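Local coordinates for protein pyridoxine 4-oxidase (Mesorhizobium loti, PDB 4HA6) that oxidises the 4-hydroxymethyl group of pyridoxine to an aldehyde, using FAD as cofactor and molecular oxygen as electron acceptor, as a member of the GMC oxidoreductase family, at residues Ala160-Gly165 with Ile178-Asn183; Leu259-Gly264 with His268-Ala273; Val371-Pro376 with Asp380-Asp385. All blocks are in the same frame, centred on the assembly; numbering follows the deposited sequence. Where two conformers were deposited one is given.

Contact 1 of 3, residues Ala160-Gly165 with Ile178-Asn183; sequences AGASLG and IGVTPN
With its CG1 methyl anti to the carbonyl carbon and CG2 between the backbone N and that carbon (chi1 -68°), Val180 presents both branches to the last turn of helix 152-163, at Gly161 and Ala162. Val180 CG1 lies 3.9 Å from Gly161 CA and as near to Gly161 C. The other branch lies beside the next residue, where Val180 CG2 is 4.0 Å from Ala162 CB. Gly161 is what permits so close an approach: a beta carbon built on its CA would sit 2.6 Å from Val180 CG1, a clash. CA atoms of Gly161 and Val180 are accordingly 6.4 Å apart, with no hydrogen bond between the two segments. Within the GMC oxidoreductase fold, the irregular loop 178-183, which precedes strand 187-188, thus meets the C-terminal turn of helix 152-163 through one valine; the helix closes in a Schellman motif, Gly165 taking positive phi (119°) while Gly165 N bonds to Ala162 O at 3.2 Å. Ile158, one turn earlier, also touches Val180, and helix 392-409 packs on Ala160 and Leu164. Cut back to an alanine, the side chain of Val180 would no longer reach the helix, which is likely to open a gap over the bare backbone of Gly161 and leave Ala162 CB without this apolar neighbour. Backbone bonds to Pro167 and Leu169 hold Val180 in position.

Contact 2 of 3, residues Leu259-Gly264 with His268-Ala273; sequences LLMRSG and HDVLDA
Met261 and Leu271 meet where the last turn of helix 252-262 packs against the middle of the short helix 268-273; in this oxidoreductase of the GMC family the two consecutive helices are joined by a link that holds the short strand 265-266. The first helix is terminated by a Schellman motif: Gly264 has positive phi (82°), and Gly264 N bonds to Met261 O at 2.8 Å. The CA atoms of Met261 and Leu271 are 6.6 Å apart, and the interface buries only 170 Å² in all, with no hydrogen bond across it.

Met261 can be followed outward. Met261 CB meets Leu271 CD2 at 3.6 Å, and Met261 CG is still beside Leu271 CD2 at 4.1 Å. The chain runs extended through chi2 to the sulfur, and Met261 SD reaches past Leu271 to Val270 CG1 at 4.0 Å; there Val270 has CG1 anti to its backbone N (chi1 164°), the torsion that brings this methyl to the sulfur. At chi3 (-90°) the Met261 chain bends, carrying CE to the neighbouring hairpin. Ile285 and Ile373 also pack on Met261, so its side chain is buried among several parts of the fold.

Leu271 fills the remaining contact by dividing its two methyls between the end of the helix and the turn after it. Leu271 CD1 lies against the terminating glycine, 3.6 Å from Gly264 C, and backbone bonds from Gly264 to Leu279 and Ile280 tie that turn to the following chain. The other branch takes the helix end itself: Leu271 CD2 is 3.2 Å from Met261 O, the same carbonyl oxygen that accepts Gly264 N.

Contact 3 of 3, residues Val371-Pro376 with Asp380-Asp385; sequences VRISGP and DRLIID
Val371 and Ile384 stand side by side on the buried face of the pairing, their CG1 atoms 3.9 Å apart, with Leu382 CD1 reaching Val371 CG1 at 4.0 Å. Leu254 of helix 252-262 touches both Val371 and Ile384, and Tyr60 packs on Leu382 and Ile384, so this side is packed against helix 252-262 and Tyr60. Between the strands two backbone bonds join one pair: Arg372 N donates to Ile383 O (158° at the hydrogen), and Ile383 N returns to Arg372 O at 2.9 Å, straighter at 167°. These are the marks of a two-stranded antiparallel beta hairpin, 370-372 with 383-385, in which Arg372 and Ile383 form the hydrogen-bonded pair and Val371 and Ile384 the non-hydrogen-bonded one.

The opposite face is more exposed. There, in the conformer given, one of two deposited, the Arg372 chain bends at chi3 (-86°) and lays its guanidinium over Ile383, with Ile383 CG2 3.5 Å above the Arg372 guanidinium plane, near its rim. A water on this side donates to Ile383 O and, more tentatively, accepts weakly from Arg372 NE. Beyond the paired strands, Ser374 takes over the link: Ser374 OG donates to Arg381 O at 2.6 Å, in the carbonyl plane and on a lone pair. A second water accepts from Ser374 N at 2.7 Å and can donate to Asp380 O, bridging the two segments. Asp380 OD1 lies 3.2 Å from Gly375 C, and the same oxygen accepts a bond from the N of Glu377 in the connecting loop.

In the fold
Contacts 2 and 3 form one packed region: their centres are about 10 Å apart, and Met261 CB touches Ile373 CD1 at 3.6 Å while Val270 CG2 meets Arg372 CD at 3.7 Å. The hairpin of contact 3 thus lies against both helices of contact 2. This region borders the FAD site: Arg262 touches the cofactor, and the side chain of Leu382 is about 9 Å from it and about 7 Å from that of FAD-binding Trp58. Contact 1 is remote, on the opposite side of the chain's centre, its own centre about 47 Å from that of contact 2 and about 41 Å from that of contact 3.

Contact 1 of 3, residues Ala160-Gly165 with Ile178-Asn183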
ATOM      1  N   ALA A 160      16.273   9.111  20.499  1.00  7.94           N
ATOM      2  CA  ALA A 160      15.814   8.170  21.515  1.00  9.07           C
ATOM      3  C   ALA A 160      16.034   6.741  21.039  1.00  8.64           C
ATOM      4  O   ALA A 160      16.593   5.916  21.763  1.00 11.87           O
ATOM      5  CB  ALA A 160      14.341   8.416  21.838  1.00  8.95           C
ATOM      6  N   GLY A 161      15.592   6.451  19.818  1.00  7.08           N
ATOM      7  CA  GLY A 161      15.842   5.152  19.219  1.00  7.36           C
ATOM      8  C   GLY A 161      17.323   4.803  19.105  1.00  9.23           C
ATOM      9  O   GLY A 161      17.724   3.674  19.381  1.00  8.76           O
ATOM     10  N   ALA A 162      18.126   5.770  18.677  1.00 12.01           N
ATOM     11  CA  ALA A 162      19.563   5.570  18.514  1.00 15.74           C
ATOM     12  C   ALA A 162      20.249   5.262  19.842  1.00  8.02           C
ATOM     13  O   ALA A 162      21.175   4.453  19.893  1.00 19.70           O
ATOM     14  CB  ALA A 162      20.201   6.787  17.839  1.00 10.48           C
ATOM     15  N   SER A 163      19.800   5.909  20.914  1.00 13.15           N
ATOM     16  CA  SER A 163      20.377   5.668  22.232  0.58 14.40           C
ATOM     17  C   SER A 163      20.084   4.247  22.697  1.00 15.48           C
ATOM     18  O   SER A 163      20.849   3.673  23.481  1.00 10.57           O
ATOM     19  CB  SER A 163      19.850   6.674  23.253  0.58 15.13           C
ATOM     20  OG  SER A 163      18.484   6.446  23.547  0.58 14.51           O
ATOM     21  N   LEU A 164      18.989   3.673  22.199  1.00 10.77           N
ATOM     22  CA  LEU A 164      18.588   2.337  22.626  1.00  9.19           C
ATOM     23  C   LEU A 164      19.387   1.247  21.910  1.00 11.22           C
ATOM     24  O   LEU A 164      19.305   0.074  22.269  1.00 12.58           O
ATOM     25  CB  LEU A 164      17.086   2.141  22.432  1.00 12.71           C
ATOM     26  CG  LEU A 164      16.265   2.844  23.509  1.00  8.13           C
ATOM     27  CD1 LEU A 164      14.785   3.010  23.127  1.00  8.80           C
ATOM     28  CD2 LEU A 164      16.390   2.069  24.822  1.00  6.72           C
ATOM     29  N   GLY A 165      20.174   1.634  20.912  1.00 10.72           N
ATOM     30  CA  GLY A 165      20.939   0.654  20.162  1.00 13.51           C
ATOM     31  C   GLY A 165      20.618   0.576  18.681  1.00  9.97           C
ATOM     32  O   GLY A 165      21.360  -0.055  17.933  1.00 20.69           O
ATOM     33  N   ILE A 178      16.042  -2.188   9.571  1.00 10.70           N
ATOM     34  CA  ILE A 178      15.998  -1.954  11.018  1.00  6.58           C
ATOM     35  C   ILE A 178      16.977  -0.850  11.378  1.00 13.25           C
ATOM     36  O   ILE A 178      18.153  -0.917  11.011  1.00  8.82           O
ATOM     37  CB  ILE A 178      16.378  -3.220  11.817  1.00 10.50           C
ATOM     38  CG1 ILE A 178      15.206  -4.202  11.861  1.00  8.84           C
ATOM     39  CG2 ILE A 178      16.784  -2.870  13.233  1.00  4.29           C
ATOM     40  CD1 ILE A 178      15.529  -5.476  12.599  1.00  7.42           C
ATOM     41  N   GLY A 179      16.499   0.165  12.095  1.00  8.63           N
ATOM     42  CA  GLY A 179      17.355   1.281  12.486  1.00  7.36           C
ATOM     43  C   GLY A 179      16.513   2.526  12.703  1.00 12.34           C
ATOM     44  O   GLY A 179      15.290   2.417  12.844  1.00  7.84           O
ATOM     45  N   VAL A 180      17.155   3.696  12.745  1.00 12.47           N
ATOM     46  CA  VAL A 180      16.434   4.962  12.880  1.00 14.32           C
ATOM     47  C   VAL A 180      16.807   5.887  11.720  1.00  9.62           C
ATOM     48  O   VAL A 180      17.964   5.904  11.293  1.00  8.98           O
ATOM     49  CB  VAL A 180      16.687   5.654  14.244  1.00 16.91           C
ATOM     50  CG1 VAL A 180      16.064   4.853  15.382  1.00 14.03           C
ATOM     51  CG2 VAL A 180      18.177   5.862  14.484  1.00 11.01           C
ATOM     52  N   THR A 181      15.819   6.619  11.195  1.00  5.37           N
ATOM     53  CA  THR A 181      16.014   7.458  10.010  1.00  9.15           C
ATOM     54  C   THR A 181      14.721   8.197   9.712  1.00  9.74           C
ATOM     55  O   THR A 181      13.634   7.681   9.987  1.00 11.36           O
ATOM     56  CB  THR A 181      16.429   6.611   8.756  1.00 11.42           C
ATOM     57  OG1 THR A 181      16.614   7.455   7.606  1.00  7.16           O
ATOM     58  CG2 THR A 181      15.375   5.575   8.432  1.00  7.41           C
ATOM     59  N   PRO A 182      14.824   9.420   9.162  1.00 10.92           N
ATOM     60  CA  PRO A 182      13.613  10.014   8.586  1.00 12.60           C
ATOM     61  C   PRO A 182      13.141   9.144   7.425  1.00 12.23           C
ATOM     62  O   PRO A 182      13.987   8.587   6.716  1.00 10.09           O
ATOM     63  CB  PRO A 182      14.104  11.362   8.029  1.00 11.92           C
ATOM     64  CG  PRO A 182      15.386  11.651   8.751  1.00  9.93           C
ATOM     65  CD  PRO A 182      15.999  10.306   9.052  1.00 12.34           C
ATOM     66  N   ASN A 183      11.829   9.021   7.230  1.00  6.45           N
ATOM     67  CA  ASN A 183      11.310   8.306   6.069  1.00  8.08           C
ATOM     68  C   ASN A 183      11.745   8.975   4.778  1.00  9.17           C
ATOM     69  O   ASN A 183      11.711  10.200   4.674  1.00  9.06           O
ATOM     70  CB  ASN A 183       9.780   8.270   6.097  1.00 11.11           C
ATOM     71  CG  ASN A 183       9.233   7.658   7.372  1.00  9.73           C
ATOM     72  OD1 ASN A 183       9.889   6.833   7.996  1.00  9.34           O
ATOM     73  ND2 ASN A 183       8.029   8.069   7.766  1.00  8.30           N
TER

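Contact 2 of 3, residues Leu259-Gly264 with His268-Ala273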
ATOM      1  N   LEU A 259     -13.746  -7.184  -9.821  1.00  8.48           N
ATOM      2  CA  LEU A 259     -14.002  -7.251 -11.256  1.00  9.41           C
ATOM      3  C   LEU A 259     -14.032  -8.698 -11.698  1.00  8.11           C
ATOM      4  O   LEU A 259     -14.891  -9.091 -12.494  1.00  7.54           O
ATOM      5  CB  LEU A 259     -12.935  -6.490 -12.046  1.00  5.30           C
ATOM      6  CG  LEU A 259     -13.040  -6.611 -13.570  1.00  7.99           C
ATOM      7  CD1 LEU A 259     -14.461  -6.267 -14.077  1.00  5.81           C
ATOM      8  CD2 LEU A 259     -11.989  -5.743 -14.248  1.00  4.62           C
ATOM      9  N   LEU A 260     -13.091  -9.492 -11.193  1.00  3.47           N
ATOM     10  CA  LEU A 260     -13.044 -10.909 -11.564  1.00  7.62           C
ATOM     11  C   LEU A 260     -14.324 -11.636 -11.118  1.00  7.04           C
ATOM     12  O   LEU A 260     -14.914 -12.411 -11.901  1.00  6.01           O
ATOM     13  CB  LEU A 260     -11.777 -11.584 -11.025  1.00  9.15           C
ATOM     14  CG  LEU A 260     -10.458 -11.054 -11.616  1.00  6.63           C
ATOM     15  CD1 LEU A 260      -9.262 -11.587 -10.855  1.00  5.39           C
ATOM     16  CD2 LEU A 260     -10.332 -11.392 -13.109  1.00  5.01           C
ATOM     17  N   MET A 261     -14.785 -11.353  -9.898  1.00  3.24           N
ATOM     18  CA  MET A 261     -16.001 -12.004  -9.402  1.00  4.75           C
ATOM     19  C   MET A 261     -17.260 -11.577 -10.180  1.00  4.59           C
ATOM     20  O   MET A 261     -18.074 -12.426 -10.573  1.00  8.13           O
ATOM     21  CB  MET A 261     -16.153 -11.805  -7.889  1.00  2.30           C
ATOM     22  CG  MET A 261     -15.029 -12.449  -7.068  1.00  3.71           C
ATOM     23  SD  MET A 261     -15.278 -12.295  -5.266  1.00  7.72           S
ATOM     24  CE  MET A 261     -14.451 -10.730  -4.891  1.00  7.49           C
ATOM     25  N   ARG A 262     -17.405 -10.272 -10.427  1.00  4.51           N
ATOM     26  CA  ARG A 262     -18.487  -9.759 -11.286  1.00  9.77           C
ATOM     27  C   ARG A 262     -18.500 -10.438 -12.663  1.00  7.53           C
ATOM     28  O   ARG A 262     -19.553 -10.541 -13.290  1.00  6.30           O
ATOM     29  CB  ARG A 262     -18.394  -8.226 -11.462  1.00  5.34           C
ATOM     30  CG  ARG A 262     -18.934  -7.409 -10.282  1.00 13.35           C
ATOM     31  CD  ARG A 262     -19.112  -5.920 -10.626  1.00 13.68           C
ATOM     32  NE  ARG A 262     -17.994  -5.371 -11.400  1.00 11.68           N
ATOM     33  CZ  ARG A 262     -16.938  -4.751 -10.872  1.00 19.91           C
ATOM     34  NH1 ARG A 262     -16.841  -4.585  -9.556  1.00 17.92           N
ATOM     35  NH2 ARG A 262     -15.971  -4.291 -11.658  1.00 11.29           N
ATOM     36  N   SER A 263     -17.327 -10.894 -13.120  1.00  4.40           N
ATOM     37  CA  SER A 263     -17.182 -11.523 -14.429  1.00  4.45           C
ATOM     38  C   SER A 263     -17.395 -13.024 -14.342  1.00 11.50           C
ATOM     39  O   SER A 263     -17.249 -13.734 -15.339  1.00  8.07           O
ATOM     40  CB  SER A 263     -15.803 -11.242 -15.021  1.00  8.79           C
ATOM     41  OG  SER A 263     -15.548  -9.852 -15.105  1.00  8.45           O
ATOM     42  N   GLY A 264     -17.741 -13.507 -13.150  1.00  7.68           N
ATOM     43  CA  GLY A 264     -18.012 -14.921 -12.969  1.00  9.11           C
ATOM     44  C   GLY A 264     -16.734 -15.710 -12.780  1.00  8.79           C
ATOM     45  O   GLY A 264     -16.712 -16.925 -12.988  1.00  5.04           O
ATOM     46  N   HIS A 268     -17.063 -20.328  -6.473  1.00  8.95           N
ATOM     47  CA  HIS A 268     -18.380 -20.679  -7.024  1.00  3.76           C
ATOM     48  C   HIS A 268     -19.439 -20.331  -5.995  1.00  8.66           C
ATOM     49  O   HIS A 268     -20.489 -19.777  -6.333  1.00  6.18           O
ATOM     50  CB  HIS A 268     -18.406 -22.184  -7.344  1.00  9.27           C
ATOM     51  CG  HIS A 268     -19.621 -22.649  -8.098  1.00  8.19           C
ATOM     52  ND1 HIS A 268     -19.768 -23.959  -8.515  1.00  9.65           N
ATOM     53  CD2 HIS A 268     -20.738 -22.000  -8.501  1.00  8.45           C
ATOM     54  CE1 HIS A 268     -20.924 -24.092  -9.145  1.00  6.84           C
ATOM     55  NE2 HIS A 268     -21.535 -22.921  -9.149  1.00  9.62           N
ATOM     56  N   ASP A 269     -19.148 -20.624  -4.729  1.00  5.06           N
ATOM     57  CA  ASP A 269     -20.141 -20.429  -3.686  1.00  5.85           C
ATOM     58  C   ASP A 269     -20.350 -18.941  -3.392  1.00  9.90           C
ATOM     59  O   ASP A 269     -21.485 -18.482  -3.225  1.00  5.79           O
ATOM     60  CB  ASP A 269     -19.802 -21.252  -2.431  1.00  4.25           C
ATOM     61  CG  ASP A 269     -18.426 -20.922  -1.834  1.00 15.02           C
ATOM     62  OD1 ASP A 269     -18.247 -21.219  -0.630  1.00  5.44           O
ATOM     63  OD2 ASP A 269     -17.530 -20.380  -2.535  1.00  6.96           O
ATOM     64  N   VAL A 270     -19.256 -18.185  -3.358  1.00  5.56           N
ATOM     65  CA  VAL A 270     -19.350 -16.727  -3.237  1.00  5.97           C
ATOM     66  C   VAL A 270     -20.136 -16.101  -4.402  1.00  3.66           C
ATOM     67  O   VAL A 270     -20.943 -15.178  -4.201  1.00  4.46           O
ATOM     68  CB  VAL A 270     -17.928 -16.101  -3.142  1.00  3.31           C
ATOM     69  CG1 VAL A 270     -17.955 -14.621  -3.413  1.00  4.98           C
ATOM     70  CG2 VAL A 270     -17.332 -16.389  -1.791  1.00  6.10           C
ATOM     71  N   LEU A 271     -19.905 -16.583  -5.621  1.00  4.16           N
ATOM     72  CA  LEU A 271     -20.581 -15.984  -6.775  1.00  5.58           C
ATOM     73  C   LEU A 271     -22.068 -16.332  -6.730  1.00  8.51           C
ATOM     74  O   LEU A 271     -22.939 -15.468  -7.010  1.00  4.82           O
ATOM     75  CB  LEU A 271     -19.960 -16.449  -8.095  1.00  7.48           C
ATOM     76  CG  LEU A 271     -18.471 -16.200  -8.312  1.00  9.72           C
ATOM     77  CD1 LEU A 271     -18.018 -16.871  -9.601  1.00 11.54           C
ATOM     78  CD2 LEU A 271     -18.173 -14.734  -8.360  1.00  5.72           C
ATOM     79  N   ASP A 272     -22.365 -17.588  -6.370  1.00  4.24           N
ATOM     80  CA  ASP A 272     -23.757 -18.020  -6.198  1.00 10.21           C
ATOM     81  C   ASP A 272     -24.477 -17.028  -5.280  1.00  5.00           C
ATOM     82  O   ASP A 272     -25.482 -16.442  -5.654  1.00 10.42           O
ATOM     83  CB  ASP A 272     -23.825 -19.432  -5.581  1.00  9.27           C
ATOM     84  CG  ASP A 272     -23.865 -20.540  -6.626  1.00 11.55           C
ATOM     85  OD1 ASP A 272     -23.742 -20.248  -7.839  1.00  7.68           O
ATOM     86  OD2 ASP A 272     -24.012 -21.721  -6.228  1.00  5.39           O
ATOM     87  N   ALA A 273     -23.926 -16.831  -4.084  1.00 11.52           N
ATOM     88  CA  ALA A 273     -24.530 -15.966  -3.063  1.00  4.73           C
ATOM     89  C   ALA A 273     -24.623 -14.514  -3.514  1.00  7.35           C
ATOM     90  O   ALA A 273     -25.414 -13.743  -2.976  1.00  8.55           O
ATOM     91  CB  ALA A 273     -23.734 -16.056  -1.774  1.00  6.80           C
TER

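Contact 3 of 3, residues Val371-Pro376 with Asp380-Asp385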
ATOM      1  N   VAL A 371     -12.088 -10.621   0.698  1.00  5.97           N
ATOM      2  CA  VAL A 371     -13.035  -9.682   0.085  1.00  3.78           C
ATOM      3  C   VAL A 371     -13.954 -10.501  -0.815  1.00  3.89           C
ATOM      4  O   VAL A 371     -13.481 -11.348  -1.587  1.00  3.69           O
ATOM      5  CB  VAL A 371     -12.331  -8.634  -0.801  1.00  7.99           C
ATOM      6  CG1 VAL A 371     -13.306  -7.516  -1.172  1.00  8.56           C
ATOM      7  CG2 VAL A 371     -11.125  -8.054  -0.097  1.00 16.41           C
ATOM      8  N   ARG A 372     -15.261 -10.256  -0.707  1.00  8.05           N
ATOM      9  CA  ARG A 372     -16.289 -10.945  -1.499  0.55  9.29           C
ATOM     10  C   ARG A 372     -17.220  -9.901  -2.100  1.00 11.79           C
ATOM     11  O   ARG A 372     -17.546  -8.925  -1.428  1.00  8.06           O
ATOM     12  CB  ARG A 372     -17.165 -11.822  -0.599  0.55  6.45           C
ATOM     13  CG  ARG A 372     -16.550 -13.114  -0.127  0.55 10.15           C
ATOM     14  CD  ARG A 372     -17.524 -13.841   0.826  0.55 10.73           C
ATOM     15  NE  ARG A 372     -17.398 -13.398   2.215  0.55  8.19           N
ATOM     16  CZ  ARG A 372     -18.420 -13.107   3.018  0.55  9.47           C
ATOM     17  NH1 ARG A 372     -19.671 -13.189   2.580  0.55  9.80           N
ATOM     18  NH2 ARG A 372     -18.188 -12.722   4.262  0.55 11.12           N
ATOM     19  N   ILE A 373     -17.671 -10.103  -3.338  1.00  6.28           N
ATOM     20  CA  ILE A 373     -18.713  -9.222  -3.883  1.00  9.41           C
ATOM     21  C   ILE A 373     -20.031  -9.562  -3.182  1.00 11.00           C
ATOM     22  O   ILE A 373     -20.266 -10.742  -2.838  1.00 10.77           O
ATOM     23  CB  ILE A 373     -18.895  -9.392  -5.412  1.00  6.53           C
ATOM     24  CG1 ILE A 373     -19.103 -10.863  -5.784  1.00  5.73           C
ATOM     25  CG2 ILE A 373     -17.696  -8.807  -6.184  1.00  7.65           C
ATOM     26  CD1 ILE A 373     -19.569 -11.076  -7.235  1.00  7.69           C
ATOM     27  N   SER A 374     -20.884  -8.557  -2.961  1.00  2.19           N
ATOM     28  CA  SER A 374     -22.208  -8.805  -2.363  1.00  3.89           C
ATOM     29  C   SER A 374     -23.306  -8.989  -3.421  1.00 18.69           C
ATOM     30  O   SER A 374     -24.403  -9.491  -3.131  1.00 10.95           O
ATOM     31  CB  SER A 374     -22.596  -7.673  -1.390  1.00  5.20           C
ATOM     32  OG  SER A 374     -22.827  -6.437  -2.073  1.00  8.28           O
ATOM     33  N   GLY A 375     -23.024  -8.579  -4.651  1.00 10.32           N
ATOM     34  CA  GLY A 375     -24.000  -8.715  -5.722  1.00  7.27           C
ATOM     35  C   GLY A 375     -23.288  -8.479  -7.039  1.00 11.42           C
ATOM     36  O   GLY A 375     -22.073  -8.248  -7.043  1.00  8.97           O
ATOM     37  N   PRO A 376     -24.030  -8.520  -8.158  1.00  7.31           N
ATOM     38  CA  PRO A 376     -23.378  -8.345  -9.462  1.00  7.29           C
ATOM     39  C   PRO A 376     -23.063  -6.881  -9.803  1.00  6.63           C
ATOM     40  O   PRO A 376     -22.284  -6.644 -10.729  1.00  7.15           O
ATOM     41  CB  PRO A 376     -24.428  -8.877 -10.461  1.00 12.25           C
ATOM     42  CG  PRO A 376     -25.623  -9.374  -9.622  1.00 11.15           C
ATOM     43  CD  PRO A 376     -25.484  -8.751  -8.271  1.00  9.44           C
ATOM     44  N   ASP A 380     -23.109  -2.430  -5.646  1.00 13.90           N
ATOM     45  CA  ASP A 380     -23.224  -3.359  -4.516  1.00 10.21           C
ATOM     46  C   ASP A 380     -21.924  -3.343  -3.721  1.00 15.65           C
ATOM     47  O   ASP A 380     -20.855  -3.669  -4.260  1.00  8.00           O
ATOM     48  CB  ASP A 380     -23.475  -4.787  -5.013  1.00  8.36           C
ATOM     49  CG  ASP A 380     -24.797  -4.930  -5.723  1.00 15.57           C
ATOM     50  OD1 ASP A 380     -24.915  -5.810  -6.614  1.00 11.98           O
ATOM     51  OD2 ASP A 380     -25.712  -4.153  -5.393  1.00  9.97           O
ATOM     52  N   ARG A 381     -21.999  -2.983  -2.445  1.00  8.58           N
ATOM     53  CA  ARG A 381     -20.776  -2.781  -1.670  1.00 14.28           C
ATOM     54  C   ARG A 381     -20.018  -4.085  -1.430  1.00 16.90           C
ATOM     55  O   ARG A 381     -20.617  -5.166  -1.355  1.00 14.67           O
ATOM     56  CB  ARG A 381     -21.072  -2.066  -0.351  1.00 22.51           C
ATOM     57  CG  ARG A 381     -22.052  -2.789   0.522  1.00 24.25           C
ATOM     58  CD  ARG A 381     -21.379  -3.307   1.772  1.00 27.96           C
ATOM     59  NE  ARG A 381     -22.225  -4.263   2.483  1.00 26.45           N
ATOM     60  CZ  ARG A 381     -21.875  -4.859   3.618  1.00 35.82           C
ATOM     61  NH1 ARG A 381     -20.698  -4.588   4.172  1.00 34.29           N
ATOM     62  NH2 ARG A 381     -22.699  -5.726   4.199  1.00 26.40           N
ATOM     63  N   LEU A 382     -18.695  -3.983  -1.348  1.00 14.80           N
ATOM     64  CA  LEU A 382     -17.872  -5.152  -1.094  1.00 12.84           C
ATOM     65  C   LEU A 382     -17.988  -5.570   0.359  1.00  9.17           C
ATOM     66  O   LEU A 382     -18.173  -4.728   1.244  1.00 10.10           O
ATOM     67  CB  LEU A 382     -16.406  -4.886  -1.446  1.00  8.21           C
ATOM     68  CG  LEU A 382     -16.064  -4.669  -2.918  1.00 13.97           C
ATOM     69  CD1 LEU A 382     -14.610  -4.231  -3.090  1.00 10.98           C
ATOM     70  CD2 LEU A 382     -16.354  -5.908  -3.771  1.00  5.38           C
ATOM     71  N   ILE A 383     -17.893  -6.879   0.587  1.00  5.36           N
ATOM     72  CA  ILE A 383     -17.834  -7.435   1.934  1.00  7.89           C
ATOM     73  C   ILE A 383     -16.364  -7.702   2.267  1.00 10.25           C
ATOM     74  O   ILE A 383     -15.761  -8.645   1.746  1.00  6.74           O
ATOM     75  CB  ILE A 383     -18.647  -8.724   2.034  1.00  8.77           C
ATOM     76  CG1 ILE A 383     -20.068  -8.495   1.487  1.00  9.41           C
ATOM     77  CG2 ILE A 383     -18.664  -9.251   3.481  1.00  5.42           C
ATOM     78  CD1 ILE A 383     -20.994  -9.676   1.692  1.00 15.01           C
ATOM     79  N   ILE A 384     -15.797  -6.841   3.110  1.00  7.15           N
ATOM     80  CA  ILE A 384     -14.363  -6.821   3.388  1.00  6.60           C
ATOM     81  C   ILE A 384     -14.113  -7.202   4.843  1.00  6.71           C
ATOM     82  O   ILE A 384     -14.494  -6.464   5.767  1.00  6.35           O
ATOM     83  CB  ILE A 384     -13.775  -5.415   3.142  1.00  6.37           C
ATOM     84  CG1 ILE A 384     -13.971  -4.993   1.686  1.00  6.83           C
ATOM     85  CG2 ILE A 384     -12.292  -5.361   3.536  1.00  5.02           C
ATOM     86  CD1 ILE A 384     -13.904  -3.473   1.481  1.00  6.24           C
ATOM     87  N   ASP A 385     -13.487  -8.360   5.047  1.00  4.43           N
ATOM     88  CA  ASP A 385     -13.142  -8.801   6.395  1.00  9.21           C
ATOM     89  C   ASP A 385     -11.640  -8.970   6.500  1.00  9.93           C
ATOM     90  O   ASP A 385     -11.133 -10.038   6.191  1.00  6.25           O
ATOM     91  CB  ASP A 385     -13.829 -10.133   6.725  1.00  9.02           C
ATOM     92  CG  ASP A 385     -13.346 -10.733   8.047  1.00 18.15           C
ATOM     93  OD1 ASP A 385     -13.488 -11.961   8.241  1.00 18.80           O
ATOM     94  OD2 ASP A 385     -12.814  -9.978   8.894  1.00  9.82           O
TER
HETATM   95  O   HOH W   1     -15.266 -11.113   2.945  1.00  4.08           O
HETATM   96  O   HOH W   2     -20.139  -6.525  -4.521  1.00  9.20           O